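Local coordinates for protein ABC-type amino acid transport system, permease component (Caldanaerobacter subterraneus subsp. tengcongensis MB4, PDB 4YMU) that probably forms the membrane-spanning part of an ABC importer that carries amino acids such as arginine across the cell membrane, at residues 3-8 with 188-193; 61-66 with 100-105; 117-122 with 135-140; 169-174 with 194-199. All blocks are in the same frame, centred on the assembly; numbering follows the deposited sequence.

Contact 1 joins the N-terminal end of the chain to helix 186-214. It closes a long loop in which contacts 2 and 3 are nested one after the other, while its segments alternate with those of contact 4. Contacts 1 and 4 both use helix 186-214, their centres 12 Å apart, and they touch through Ile-192 and Leu-171. Contact 2, at the arginine pocket, has its centre about 25 Å from that of contact 4. Contact 3 lies on the opposite side of the chain's centre from contacts 1 and 4 and meets another protein. Its centre is 27 Å from that of contact 2, with nearest atoms about 12 Å apart, so the pocket and the partner surface are separate sites.

Contact 1 of 4, residues 3-8 with 188-193; sequences VDFLSM and PYIIIA
Phe-5, just before the short, weakly bonded helix 6-9, and Met-8 within it pack against Pro-188, Ile-190 and Ile-191 near the start of helix 186-214, most of which is predicted to span the membrane. The helix entry is capped by Asp-4, whose OD1 accepts from Ser-7 N at 2.6 Å; a weak bond from Ser-7 OG reaches the same oxygen. Asp-4 N is also bonded to the carboxylate of Glu-187.

Across the interface the contacts are apolar. The Phe-5 ring presents its rim: Ile-191 CG1 lies at the edge, 3.9 Å from CE1, the two side chains running in opposite directions. Ile-190 crosses the phenyl at about a right angle, with its CB in the ring plane and CG2 3.9 Å from CZ. Phe-15 of helix 12-44 touches Met-8, Pro-188 and Ile-191, and Ile-190 also packs on Leu-73 of the second subunit.

Met-8 is folded at chi2 (44°) and chi3 (55°), which keeps SD and CE close to the proline. SD and CE both meet Pro-188 CD, the sulfur at 3.9 Å. Nearer the backbone of the same side chain, Met-8 CG lies 3.4 Å from Ile-191 CD1.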
loop_
_atom_site.group_PDB
_atom_site.type_symbol
_atom_site.label_atom_id
_atom_site.label_comp_id
_atom_site.label_asym_id
_atom_site.label_seq_id
_atom_site.Cartn_x
_atom_site.Cartn_y
_atom_site.Cartn_z
ATOM N N VAL C 3 -34.349 -34.764 -9.965
ATOM C CA VAL C 3 -33.113 -34.428 -10.688
ATOM C C VAL C 3 -32.546 -35.613 -11.484
ATOM O O VAL C 3 -32.565 -36.748 -11.016
ATOM C CB VAL C 3 -32.032 -33.751 -9.762
ATOM C CG1 VAL C 3 -32.504 -33.694 -8.320
ATOM C CG2 VAL C 3 -30.675 -34.443 -9.873
ATOM N N ASP C 4 -32.069 -35.340 -12.695
ATOM C CA ASP C 4 -31.530 -36.378 -13.566
ATOM C C ASP C 4 -30.361 -35.796 -14.341
ATOM O O ASP C 4 -30.550 -35.213 -15.411
ATOM C CB ASP C 4 -32.619 -36.866 -14.537
ATOM C CG ASP C 4 -32.163 -38.033 -15.430
ATOM O OD1 ASP C 4 -30.999 -38.062 -15.889
ATOM O OD2 ASP C 4 -32.996 -38.930 -15.687
ATOM N N PHE C 5 -29.150 -35.961 -13.824
ATOM C CA PHE C 5 -27.988 -35.403 -14.505
ATOM C C PHE C 5 -27.534 -36.286 -15.671
ATOM O O PHE C 5 -26.872 -35.821 -16.603
ATOM C CB PHE C 5 -26.846 -35.114 -13.518
ATOM C CG PHE C 5 -26.998 -33.803 -12.790
ATOM C CD1 PHE C 5 -26.638 -32.610 -13.400
ATOM C CD2 PHE C 5 -27.522 -33.758 -11.507
ATOM C CE1 PHE C 5 -26.785 -31.398 -12.729
ATOM C CE2 PHE C 5 -27.676 -32.547 -10.835
ATOM C CZ PHE C 5 -27.311 -31.371 -11.444
ATOM N N LEU C 6 -27.914 -37.557 -15.641
ATOM C CA LEU C 6 -27.489 -38.468 -16.697
ATOM C C LEU C 6 -28.144 -38.085 -18.018
ATOM O O LEU C 6 -27.522 -38.166 -19.081
ATOM C CB LEU C 6 -27.829 -39.916 -16.339
ATOM C CG LEU C 6 -27.171 -40.516 -15.093
ATOM C CD1 LEU C 6 -27.890 -40.096 -13.801
ATOM C CD2 LEU C 6 -27.084 -42.030 -15.219
ATOM N N SER C 7 -29.400 -37.651 -17.938
ATOM C CA SER C 7 -30.151 -37.202 -19.108
ATOM C C SER C 7 -29.443 -36.046 -19.786
ATOM O O SER C 7 -29.609 -35.811 -20.983
ATOM C CB SER C 7 -31.552 -36.768 -18.683
ATOM O OG SER C 7 -31.482 -35.863 -17.592
ATOM N N MET C 8 -28.650 -35.335 -18.990
ATOM C CA MET C 8 -27.907 -34.162 -19.419
ATOM C C MET C 8 -26.674 -34.539 -20.232
ATOM O O MET C 8 -26.216 -33.752 -21.066
ATOM C CB MET C 8 -27.511 -33.358 -18.186
ATOM C CG MET C 8 -27.660 -31.864 -18.307
ATOM S SD MET C 8 -29.184 -31.308 -19.062
ATOM C CE MET C 8 -30.385 -32.124 -18.012
ATOM N N PRO C 188 -29.083 -28.367 -16.186
ATOM C CA PRO C 188 -28.140 -27.686 -17.094
ATOM C C PRO C 188 -27.567 -26.366 -16.531
ATOM O O PRO C 188 -26.468 -25.967 -16.905
ATOM C CB PRO C 188 -28.989 -27.421 -18.352
ATOM C CG PRO C 188 -30.384 -27.440 -17.868
ATOM C CD PRO C 188 -30.432 -28.452 -16.763
ATOM N N TYR C 189 -28.308 -25.696 -15.653
ATOM C CA TYR C 189 -27.812 -24.484 -15.033
ATOM C C TYR C 189 -26.695 -24.829 -14.056
ATOM O O TYR C 189 -25.654 -24.186 -14.071
ATOM C CB TYR C 189 -28.934 -23.702 -14.341
ATOM C CG TYR C 189 -29.624 -22.744 -15.276
ATOM C CD1 TYR C 189 -28.886 -21.911 -16.107
ATOM C CD2 TYR C 189 -31.020 -22.710 -15.376
ATOM C CE1 TYR C 189 -29.517 -21.034 -16.977
ATOM C CE2 TYR C 189 -31.662 -21.850 -16.254
ATOM C CZ TYR C 189 -30.912 -21.018 -17.057
ATOM O OH TYR C 189 -31.542 -20.159 -17.939
ATOM N N ILE C 190 -26.916 -25.833 -13.206
ATOM C CA ILE C 190 -25.859 -26.324 -12.335
ATOM C C ILE C 190 -24.613 -26.659 -13.151
ATOM O O ILE C 190 -23.511 -26.204 -12.835
ATOM C CB ILE C 190 -26.287 -27.561 -11.563
ATOM C CG1 ILE C 190 -27.350 -27.194 -10.525
ATOM C CG2 ILE C 190 -25.092 -28.209 -10.925
ATOM C CD1 ILE C 190 -26.853 -26.319 -9.402
ATOM N N ILE C 191 -24.795 -27.428 -14.221
ATOM C CA ILE C 191 -23.669 -27.817 -15.071
ATOM C C ILE C 191 -22.945 -26.609 -15.660
ATOM O O ILE C 191 -21.712 -26.567 -15.725
ATOM C CB ILE C 191 -24.133 -28.756 -16.202
ATOM C CG1 ILE C 191 -24.536 -30.104 -15.611
ATOM C CG2 ILE C 191 -23.053 -28.934 -17.265
ATOM C CD1 ILE C 191 -24.763 -31.159 -16.655
ATOM N N ILE C 192 -23.716 -25.627 -16.102
ATOM C CA ILE C 192 -23.138 -24.425 -16.696
ATOM C C ILE C 192 -22.373 -23.597 -15.652
ATOM O O ILE C 192 -21.259 -23.154 -15.906
ATOM C CB ILE C 192 -24.222 -23.570 -17.380
ATOM C CG1 ILE C 192 -24.722 -24.255 -18.657
ATOM C CG2 ILE C 192 -23.700 -22.184 -17.695
ATOM C CD1 ILE C 192 -26.056 -23.723 -19.136
ATOM N N ALA C 193 -22.986 -23.395 -14.488
ATOM C CA ALA C 193 -22.340 -22.711 -13.378
ATOM C C ALA C 193 -21.005 -23.391 -13.101
ATOM O O ALA C 193 -19.973 -22.736 -13.106
ATOM C CB ALA C 193 -23.221 -22.730 -12.140
#

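Contact 2 of 4, residues 61-66 with 100-105; sequences VIRGTP and SAYVAE. With ARG (arginine), chain I.
The arginine pocket is bordered here by Tyr-102, whose ring lies between the bound amino acid and Arg-63. NE of the ligand sits over one face, offset toward the rim and 3.3 Å from Tyr-102 CE2, while the ligand NH1 is 3.2 Å from CD2. Over the opposite face, Arg-63 CG makes a CH-pi contact, 3.8 Å from the ring centroid and only 6° off the normal. Asn-98, Leu-67, Glu-152 and Glu-159 hold the ligand by hydrogen bonds, joined by Lys-158 and Glu-159 of the second subunit.

In the permease fold this is where the C-terminal end of helix 49-63 meets helix 87-112. One residue earlier on each helix, Ile-62 CG2 packs on Ala-101 CB at 3.6 Å. Arg-63 O lies next to Tyr-102 OH and accepts from Lys-158 NZ of the second subunit.

The Arg-63 chain bends at chi3 (63°), bringing NE to 3.5 Å from Tyr-102 CD1. Its guanidinium stands 85° to the ring, with CD1 at its edge. One guanidinium face receives Glu-105 CG, 3.7 Å from NH1. The carboxylate is turned elsewhere, Glu-105 OE1 being 5.1 Å from Arg-63 NH1, and forms salt bridges with Arg-108 and Lys-44.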
loop_
_atom_site.group_PDB
_atom_site.type_symbol
_atom_site.label_atom_id
_atom_site.label_comp_id
_atom_site.label_asym_id
_atom_site.label_seq_id
_atom_site.Cartn_x
_atom_site.Cartn_y
_atom_site.Cartn_z
ATOM N N VAL C 61 -18.745 7.612 -17.951
ATOM C CA VAL C 61 -20.099 7.229 -18.329
ATOM C C VAL C 61 -20.201 5.724 -18.477
ATOM O O VAL C 61 -21.130 5.117 -17.961
ATOM C CB VAL C 61 -20.573 7.950 -19.606
ATOM C CG1 VAL C 61 -21.774 7.239 -20.196
ATOM C CG2 VAL C 61 -20.917 9.398 -19.286
ATOM N N ILE C 62 -19.248 5.122 -19.179
ATOM C CA ILE C 62 -19.280 3.679 -19.386
ATOM C C ILE C 62 -19.115 2.858 -18.101
ATOM O O ILE C 62 -19.816 1.861 -17.897
ATOM C CB ILE C 62 -18.280 3.266 -20.453
ATOM C CG1 ILE C 62 -18.734 3.845 -21.785
ATOM C CG2 ILE C 62 -18.192 1.757 -20.551
ATOM C CD1 ILE C 62 -17.762 3.644 -22.840
ATOM N N ARG C 63 -18.213 3.281 -17.218
ATOM C CA ARG C 63 -18.017 2.539 -15.987
ATOM C C ARG C 63 -19.144 2.818 -15.004
ATOM O O ARG C 63 -19.466 1.972 -14.156
ATOM C CB ARG C 63 -16.663 2.892 -15.365
ATOM C CG ARG C 63 -15.468 2.533 -16.237
ATOM C CD ARG C 63 -14.159 2.916 -15.569
ATOM N NE ARG C 63 -13.932 2.182 -14.332
ATOM C CZ ARG C 63 -13.671 2.770 -13.170
ATOM N NH1 ARG C 63 -13.618 4.096 -13.111
ATOM N NH2 ARG C 63 -13.482 2.038 -12.072
ATOM N N GLY C 64 -19.765 3.988 -15.134
ATOM C CA GLY C 64 -20.780 4.396 -14.180
ATOM C C GLY C 64 -22.176 3.971 -14.587
ATOM O O GLY C 64 -23.170 4.419 -13.994
ATOM N N THR C 65 -22.245 3.064 -15.565
ATOM C CA THR C 65 -23.507 2.694 -16.204
ATOM C C THR C 65 -23.531 1.185 -16.548
ATOM O O THR C 65 -22.512 0.618 -16.941
ATOM C CB THR C 65 -23.704 3.609 -17.446
ATOM O OG1 THR C 65 -25.058 4.055 -17.522
ATOM C CG2 THR C 65 -23.254 2.944 -18.730
ATOM N N PRO C 66 -24.683 0.517 -16.368
ATOM C CA PRO C 66 -24.714 -0.954 -16.472
ATOM C C PRO C 66 -24.369 -1.518 -17.859
ATOM O O PRO C 66 -24.741 -0.929 -18.891
ATOM C CB PRO C 66 -26.164 -1.306 -16.102
ATOM C CG PRO C 66 -26.648 -0.148 -15.299
ATOM C CD PRO C 66 -25.985 1.053 -15.930
ATOM N N SER C 100 -13.239 -1.388 -22.713
ATOM C CA SER C 100 -12.317 -0.324 -23.105
ATOM C C SER C 100 -12.235 0.694 -21.979
ATOM O O SER C 100 -11.145 1.164 -21.625
ATOM C CB SER C 100 -12.749 0.367 -24.398
ATOM O OG SER C 100 -13.755 1.330 -24.142
ATOM N N ALA C 101 -13.384 1.034 -21.404
ATOM C CA ALA C 101 -13.353 1.981 -20.297
ATOM C C ALA C 101 -12.534 1.431 -19.113
ATOM O O ALA C 101 -11.593 2.099 -18.589
ATOM C CB ALA C 101 -14.752 2.337 -19.862
ATOM N N TYR C 102 -12.880 0.217 -18.685
ATOM C CA TYR C 102 -12.180 -0.338 -17.521
ATOM C C TYR C 102 -10.667 -0.484 -17.764
ATOM O O TYR C 102 -9.857 -0.236 -16.866
ATOM C CB TYR C 102 -12.822 -1.650 -17.063
ATOM C CG TYR C 102 -14.182 -1.439 -16.429
ATOM C CD1 TYR C 102 -14.309 -1.216 -15.063
ATOM C CD2 TYR C 102 -15.345 -1.446 -17.205
ATOM C CE1 TYR C 102 -15.556 -1.019 -14.479
ATOM C CE2 TYR C 102 -16.596 -1.251 -16.635
ATOM C CZ TYR C 102 -16.703 -1.039 -15.274
ATOM O OH TYR C 102 -17.946 -0.840 -14.698
ATOM N N VAL C 103 -10.298 -0.853 -18.987
ATOM C CA VAL C 103 -8.902 -0.999 -19.381
ATOM C C VAL C 103 -8.151 0.335 -19.392
ATOM O O VAL C 103 -6.995 0.415 -18.950
ATOM C CB VAL C 103 -8.769 -1.727 -20.726
ATOM C CG1 VAL C 103 -7.400 -1.476 -21.364
ATOM C CG2 VAL C 103 -9.016 -3.215 -20.526
ATOM N N ALA C 104 -8.812 1.378 -19.883
ATOM C CA ALA C 104 -8.250 2.720 -19.821
ATOM C C ALA C 104 -7.871 3.074 -18.372
ATOM O O ALA C 104 -6.745 3.561 -18.093
ATOM C CB ALA C 104 -9.243 3.732 -20.378
ATOM N N GLU C 105 -8.797 2.811 -17.446
ATOM C CA GLU C 105 -8.475 3.068 -16.040
ATOM C C GLU C 105 -7.308 2.229 -15.548
ATOM O O GLU C 105 -6.424 2.728 -14.839
ATOM C CB GLU C 105 -9.672 2.843 -15.125
ATOM C CG GLU C 105 -10.223 4.130 -14.600
ATOM C CD GLU C 105 -9.122 5.070 -14.166
ATOM O OE1 GLU C 105 -8.526 4.846 -13.075
ATOM O OE2 GLU C 105 -8.841 6.018 -14.946
HETATM N N ARG I . -21.589 -5.976 -14.201
HETATM C CA ARG I . -21.120 -4.643 -13.820
HETATM C C ARG I . -21.705 -3.556 -14.705
HETATM O O ARG I . -21.539 -2.363 -14.422
HETATM C CB ARG I . -19.598 -4.553 -13.894
HETATM C CG ARG I . -19.028 -4.574 -15.288
HETATM C CD ARG I . -17.515 -4.705 -15.216
HETATM N NE ARG I . -16.875 -4.519 -16.511
HETATM C CZ ARG I . -15.599 -4.782 -16.756
HETATM N NH1 ARG I . -15.102 -4.582 -17.970
HETATM N NH2 ARG I . -14.821 -5.256 -15.788
HETATM O OXT ARG I . -22.324 -3.854 -15.727
#

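Contact 3 of 4, residues 117-122 with 135-140; sequences GQNEAA and YVIIPQ
Segments 117-122 and 135-140 run nearly antiparallel at 157°, their axes approaching to 9.3 Å, and Asn-119 and Ile-137 have the nearest CA atoms. Apolar groups fill the middle: Gln-118 CB meets Val-136 CG1 at 3.8 Å, Ala-122 CB faces Val-136 CG2, and Ile-137 CD1 reaches Asn-119 CB at 3.6 Å.

Residues 120-122, Glu-Ala-Ala, begin the EAA sequence of binding-protein-dependent permeases, and helix 117-124 probably corresponds to their coupling helix. It is pressed against another protein, probably the ATPase subunit: Glu-120 forms a salt bridge with a basic side chain of that other protein, and Gln-118 NE2 bonds to its backbone.

The opposite end of the Gln-118 amide faces its own chain. OE1 accepts from Gln-140 NE2 at 3.1 Å, the donor tilted 30° from the carbonyl plane and the two amides 78° apart. The same NE2 donates to Val-136 O at 2.8 Å, from above that carbonyl plane. The backbone N of Gln-140 bonds to Ile-137 O, and it is the side chain that reaches Val-136 O, beside the kink at Pro-139. An alanine in place of Gln-140 would probably leave Gln-118 OE1 and Val-136 O without this shared donor, the Gln-118 amide then being held from its NE2 side.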
loop_
_atom_site.group_PDB
_atom_site.type_symbol
_atom_site.label_atom_id
_atom_site.label_comp_id
_atom_site.label_asym_id
_atom_site.label_seq_id
_atom_site.Cartn_x
_atom_site.Cartn_y
_atom_site.Cartn_z
ATOM N N GLY C 117 9.602 8.364 -7.590
ATOM C CA GLY C 117 11.034 8.559 -7.509
ATOM C C GLY C 117 11.669 8.232 -8.846
ATOM O O GLY C 117 12.614 8.891 -9.263
ATOM N N GLN C 118 11.138 7.219 -9.527
ATOM C CA GLN C 118 11.710 6.800 -10.798
ATOM C C GLN C 118 11.716 7.960 -11.813
ATOM O O GLN C 118 12.725 8.236 -12.487
ATOM C CB GLN C 118 10.939 5.594 -11.323
ATOM C CG GLN C 118 11.077 4.378 -10.434
ATOM C CD GLN C 118 12.468 3.789 -10.510
ATOM O OE1 GLN C 118 12.933 3.369 -11.582
ATOM N NE2 GLN C 118 13.159 3.776 -9.374
ATOM N N ASN C 119 10.589 8.652 -11.892
ATOM C CA ASN C 119 10.474 9.804 -12.763
ATOM C C ASN C 119 11.387 10.897 -12.261
ATOM O O ASN C 119 12.073 11.551 -13.056
ATOM C CB ASN C 119 9.022 10.280 -12.871
ATOM C CG ASN C 119 8.900 11.640 -13.518
ATOM O OD1 ASN C 119 9.187 11.810 -14.703
ATOM N ND2 ASN C 119 8.450 12.623 -12.741
ATOM N N GLU C 120 11.409 11.089 -10.941
ATOM C CA GLU C 120 12.332 12.078 -10.352
ATOM C C GLU C 120 13.803 11.861 -10.731
ATOM O O GLU C 120 14.506 12.820 -11.048
ATOM C CB GLU C 120 12.188 12.146 -8.836
ATOM C CG GLU C 120 10.874 12.746 -8.402
ATOM C CD GLU C 120 10.922 13.284 -6.995
ATOM O OE1 GLU C 120 11.804 12.876 -6.196
ATOM O OE2 GLU C 120 10.075 14.139 -6.659
ATOM N N ALA C 121 14.261 10.611 -10.718
ATOM C CA ALA C 121 15.648 10.304 -11.056
ATOM C C ALA C 121 15.860 10.507 -12.549
ATOM O O ALA C 121 16.836 11.128 -12.975
ATOM C CB ALA C 121 16.023 8.873 -10.643
ATOM N N ALA C 122 14.932 9.983 -13.342
ATOM C CA ALA C 122 15.010 10.129 -14.784
ATOM C C ALA C 122 15.167 11.603 -15.173
ATOM O O ALA C 122 16.097 11.976 -15.890
ATOM C CB ALA C 122 13.781 9.545 -15.409
ATOM N N TYR C 135 12.037 5.126 -21.404
ATOM C CA TYR C 135 13.087 4.258 -20.895
ATOM C C TYR C 135 12.905 3.815 -19.443
ATOM O O TYR C 135 13.493 2.821 -19.028
ATOM C CB TYR C 135 14.446 4.915 -21.090
ATOM C CG TYR C 135 14.718 5.302 -22.520
ATOM C CD1 TYR C 135 15.020 4.339 -23.474
ATOM C CD2 TYR C 135 14.668 6.631 -22.920
ATOM C CE1 TYR C 135 15.261 4.684 -24.787
ATOM C CE2 TYR C 135 14.907 6.991 -24.237
ATOM C CZ TYR C 135 15.207 6.011 -25.170
ATOM O OH TYR C 135 15.445 6.354 -26.489
ATOM N N VAL C 136 12.090 4.532 -18.676
ATOM C CA VAL C 136 11.983 4.247 -17.250
ATOM C C VAL C 136 10.580 3.892 -16.778
ATOM O O VAL C 136 10.370 2.825 -16.197
ATOM C CB VAL C 136 12.561 5.426 -16.371
ATOM C CG1 VAL C 136 12.090 5.332 -14.939
ATOM C CG2 VAL C 136 14.078 5.449 -16.432
ATOM N N ILE C 137 9.620 4.776 -17.021
ATOM C CA ILE C 137 8.303 4.623 -16.409
ATOM C C ILE C 137 7.408 3.572 -17.089
ATOM O O ILE C 137 6.862 2.691 -16.423
ATOM C CB ILE C 137 7.587 5.984 -16.329
ATOM C CG1 ILE C 137 8.503 7.010 -15.653
ATOM C CG2 ILE C 137 6.243 5.843 -15.657
ATOM C CD1 ILE C 137 8.104 8.464 -15.885
ATOM N N ILE C 138 7.243 3.683 -18.407
ATOM C CA ILE C 138 6.383 2.762 -19.182
ATOM C C ILE C 138 6.752 1.272 -19.072
ATOM O O ILE C 138 5.857 0.436 -18.934
ATOM C CB ILE C 138 6.239 3.218 -20.665
ATOM C CG1 ILE C 138 5.339 4.453 -20.733
ATOM C CG2 ILE C 138 5.689 2.103 -21.543
ATOM C CD1 ILE C 138 5.533 5.253 -21.967
ATOM N N PRO C 139 8.059 0.930 -19.145
ATOM C CA PRO C 139 8.413 -0.485 -18.957
ATOM C C PRO C 139 7.948 -1.064 -17.624
ATOM O O PRO C 139 7.686 -2.268 -17.553
ATOM C CB PRO C 139 9.945 -0.463 -18.971
ATOM C CG PRO C 139 10.298 0.718 -19.832
ATOM C CD PRO C 139 9.236 1.746 -19.525
ATOM N N GLN C 140 7.817 -0.223 -16.601
ATOM C CA GLN C 140 7.453 -0.689 -15.253
ATOM C C GLN C 140 5.932 -0.666 -15.088
ATOM O O GLN C 140 5.325 -1.569 -14.469
ATOM C CB GLN C 140 8.155 0.172 -14.177
ATOM C CG GLN C 140 9.689 0.089 -14.223
ATOM C CD GLN C 140 10.367 0.938 -13.161
ATOM O OE1 GLN C 140 10.259 0.669 -11.960
ATOM N NE2 GLN C 140 11.057 1.988 -13.601
#

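Contact 4 of 4, residues 169-174 with 194-199; sequences ADLTRQ and AIYFVM
Leu-171 reaches from the segment 169-174 to Tyr-196 on helix 186-214, the two side chains meeting tip to tip. Its CB lies 4.0 Å from Tyr-196 OH. CG stands anti to the backbone N (chi1 173°), a placing that carries it to the ring, where it approaches CE2. From there the branches part. CD1 goes to Ile-195 CD1 at 3.8 Å. CD2 settles over one face of the tyrosine as a CH-pi contact, 3.7 Å from the centroid and 17° off the normal, displaced toward the CE2 side of the rim. CD2 also touches Ile-195 CG2 at 3.7 Å and, more loosely, Met-199 CE.

The segment ends the loop between helix 129-160 and helix 174-182, and Asp-170 shapes it: OD2 accepts from Thr-172 N, an Asx turn, and OD1 from Arg-173 N at 2.7 Å, which makes it an Asx motif. Gln-174 NE2 then closes onto Asp-170 O in a nearly straight bond (174°), and Leu-171 N is held by Thr-22 of helix 12-44.

With its backbone fixed in this way, Thr-172 crosses the tyrosine at about a right angle and places OG1 near the ring plane, at its edge. OG1 and Tyr-196 OH share a hydrogen bond of 3.0 Å. A phenylalanine in place of Tyr-196 would keep the face under Leu-171 but would probably leave Thr-172 OG1 without its hydroxyl mate and freer to turn. The ring also packs on Pro-66 of the second subunit, a residue of that subunit's arginine pocket, and a bound arginine lies about 8 Å from the Tyr-196 side chain.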
loop_
_atom_site.group_PDB
_atom_site.type_symbol
_atom_site.label_atom_id
_atom_site.label_comp_id
_atom_site.label_asym_id
_atom_site.label_seq_id
_atom_site.Cartn_x
_atom_site.Cartn_y
_atom_site.Cartn_z
ATOM N N ALA C 169 -25.755 -17.649 -28.678
ATOM C CA ALA C 169 -25.632 -19.023 -28.175
ATOM C C ALA C 169 -24.377 -19.284 -27.323
ATOM O O ALA C 169 -23.580 -20.182 -27.627
ATOM C CB ALA C 169 -25.702 -20.008 -29.316
ATOM N N ASP C 170 -24.220 -18.525 -26.243
ATOM C CA ASP C 170 -23.079 -18.699 -25.359
ATOM C C ASP C 170 -23.318 -19.917 -24.479
ATOM O O ASP C 170 -24.221 -20.709 -24.731
ATOM C CB ASP C 170 -22.891 -17.468 -24.475
ATOM C CG ASP C 170 -23.935 -17.386 -23.369
ATOM O OD1 ASP C 170 -25.106 -17.761 -23.619
ATOM O OD2 ASP C 170 -23.581 -17.000 -22.233
ATOM N N LEU C 171 -22.515 -20.057 -23.436
ATOM C CA LEU C 171 -22.643 -21.180 -22.532
ATOM C C LEU C 171 -23.940 -21.088 -21.706
ATOM O O LEU C 171 -24.515 -22.110 -21.315
ATOM C CB LEU C 171 -21.413 -21.239 -21.625
ATOM C CG LEU C 171 -21.407 -22.240 -20.475
ATOM C CD1 LEU C 171 -21.332 -23.659 -21.007
ATOM C CD2 LEU C 171 -20.241 -21.946 -19.531
ATOM N N THR C 172 -24.399 -19.869 -21.437
ATOM C CA THR C 172 -25.573 -19.685 -20.587
ATOM C C THR C 172 -26.868 -19.979 -21.365
ATOM O O THR C 172 -27.823 -20.569 -20.832
ATOM C CB THR C 172 -25.598 -18.258 -19.991
ATOM O OG1 THR C 172 -24.539 -18.130 -19.035
ATOM C CG2 THR C 172 -26.900 -17.988 -19.280
ATOM N N ARG C 173 -26.866 -19.600 -22.641
ATOM C CA ARG C 173 -28.019 -19.789 -23.517
ATOM C C ARG C 173 -28.406 -21.261 -23.628
ATOM O O ARG C 173 -29.583 -21.580 -23.784
ATOM C CB ARG C 173 -27.734 -19.202 -24.896
ATOM C CG ARG C 173 -28.919 -19.187 -25.845
ATOM C CD ARG C 173 -30.195 -18.669 -25.184
ATOM N NE ARG C 173 -31.005 -17.906 -26.134
ATOM C CZ ARG C 173 -31.682 -18.431 -27.156
ATOM N NH1 ARG C 173 -31.662 -19.741 -27.384
ATOM N NH2 ARG C 173 -32.382 -17.641 -27.962
ATOM N N GLN C 174 -27.412 -22.147 -23.535
ATOM C CA GLN C 174 -27.634 -23.584 -23.659
ATOM C C GLN C 174 -28.763 -24.083 -22.769
ATOM O O GLN C 174 -29.571 -24.900 -23.201
ATOM C CB GLN C 174 -26.355 -24.373 -23.365
ATOM C CG GLN C 174 -25.191 -24.006 -24.261
ATOM C CD GLN C 174 -25.566 -23.948 -25.734
ATOM O OE1 GLN C 174 -26.036 -24.928 -26.317
ATOM N NE2 GLN C 174 -25.347 -22.788 -26.346
ATOM N N ALA C 194 -21.036 -24.712 -12.920
ATOM C CA ALA C 194 -19.827 -25.508 -12.734
ATOM C C ALA C 194 -18.778 -25.233 -13.817
ATOM O O ALA C 194 -17.600 -25.048 -13.503
ATOM C CB ALA C 194 -20.160 -26.987 -12.678
ATOM N N ILE C 195 -19.187 -25.195 -15.080
ATOM C CA ILE C 195 -18.221 -24.896 -16.137
ATOM C C ILE C 195 -17.612 -23.495 -15.947
ATOM O O ILE C 195 -16.400 -23.309 -16.118
ATOM C CB ILE C 195 -18.831 -25.003 -17.555
ATOM C CG1 ILE C 195 -19.321 -26.421 -17.837
ATOM C CG2 ILE C 195 -17.814 -24.644 -18.612
ATOM C CD1 ILE C 195 -19.784 -26.618 -19.279
ATOM N N TYR C 196 -18.448 -22.519 -15.592
ATOM C CA TYR C 196 -17.973 -21.154 -15.355
ATOM C C TYR C 196 -16.960 -21.146 -14.221
ATOM O O TYR C 196 -15.936 -20.486 -14.308
ATOM C CB TYR C 196 -19.130 -20.196 -15.019
ATOM C CG TYR C 196 -19.801 -19.569 -16.232
ATOM C CD1 TYR C 196 -19.121 -18.658 -17.029
ATOM C CD2 TYR C 196 -21.118 -19.891 -16.575
ATOM C CE1 TYR C 196 -19.727 -18.084 -18.139
ATOM C CE2 TYR C 196 -21.740 -19.320 -17.692
ATOM C CZ TYR C 196 -21.041 -18.421 -18.474
ATOM O OH TYR C 196 -21.647 -17.851 -19.583
ATOM N N PHE C 197 -17.252 -21.907 -13.176
ATOM C CA PHE C 197 -16.408 -21.984 -12.005
ATOM C C PHE C 197 -15.048 -22.560 -12.361
ATOM O O PHE C 197 -14.010 -21.980 -12.025
ATOM C CB PHE C 197 -17.055 -22.840 -10.933
ATOM C CG PHE C 197 -16.273 -22.877 -9.656
ATOM C CD1 PHE C 197 -16.247 -21.775 -8.813
ATOM C CD2 PHE C 197 -15.534 -23.998 -9.310
ATOM C CE1 PHE C 197 -15.522 -21.800 -7.633
ATOM C CE2 PHE C 197 -14.804 -24.028 -8.132
ATOM C CZ PHE C 197 -14.798 -22.928 -7.293
ATOM N N VAL C 198 -15.059 -23.709 -13.027
ATOM C CA VAL C 198 -13.818 -24.357 -13.428
ATOM C C VAL C 198 -12.984 -23.455 -14.346
ATOM O O VAL C 198 -11.756 -23.402 -14.230
ATOM C CB VAL C 198 -14.075 -25.758 -14.024
ATOM C CG1 VAL C 198 -12.986 -26.152 -14.994
ATOM C CG2 VAL C 198 -14.208 -26.776 -12.890
ATOM N N MET C 199 -13.651 -22.722 -15.230
ATOM C CA MET C 199 -12.950 -21.762 -16.082
ATOM C C MET C 199 -12.282 -20.666 -15.244
ATOM O O MET C 199 -11.117 -20.297 -15.474
ATOM C CB MET C 199 -13.914 -21.123 -17.073
ATOM C CG MET C 199 -13.556 -21.360 -18.519
ATOM S SD MET C 199 -14.655 -20.395 -19.562
ATOM C CE MET C 199 -16.209 -20.652 -18.692
#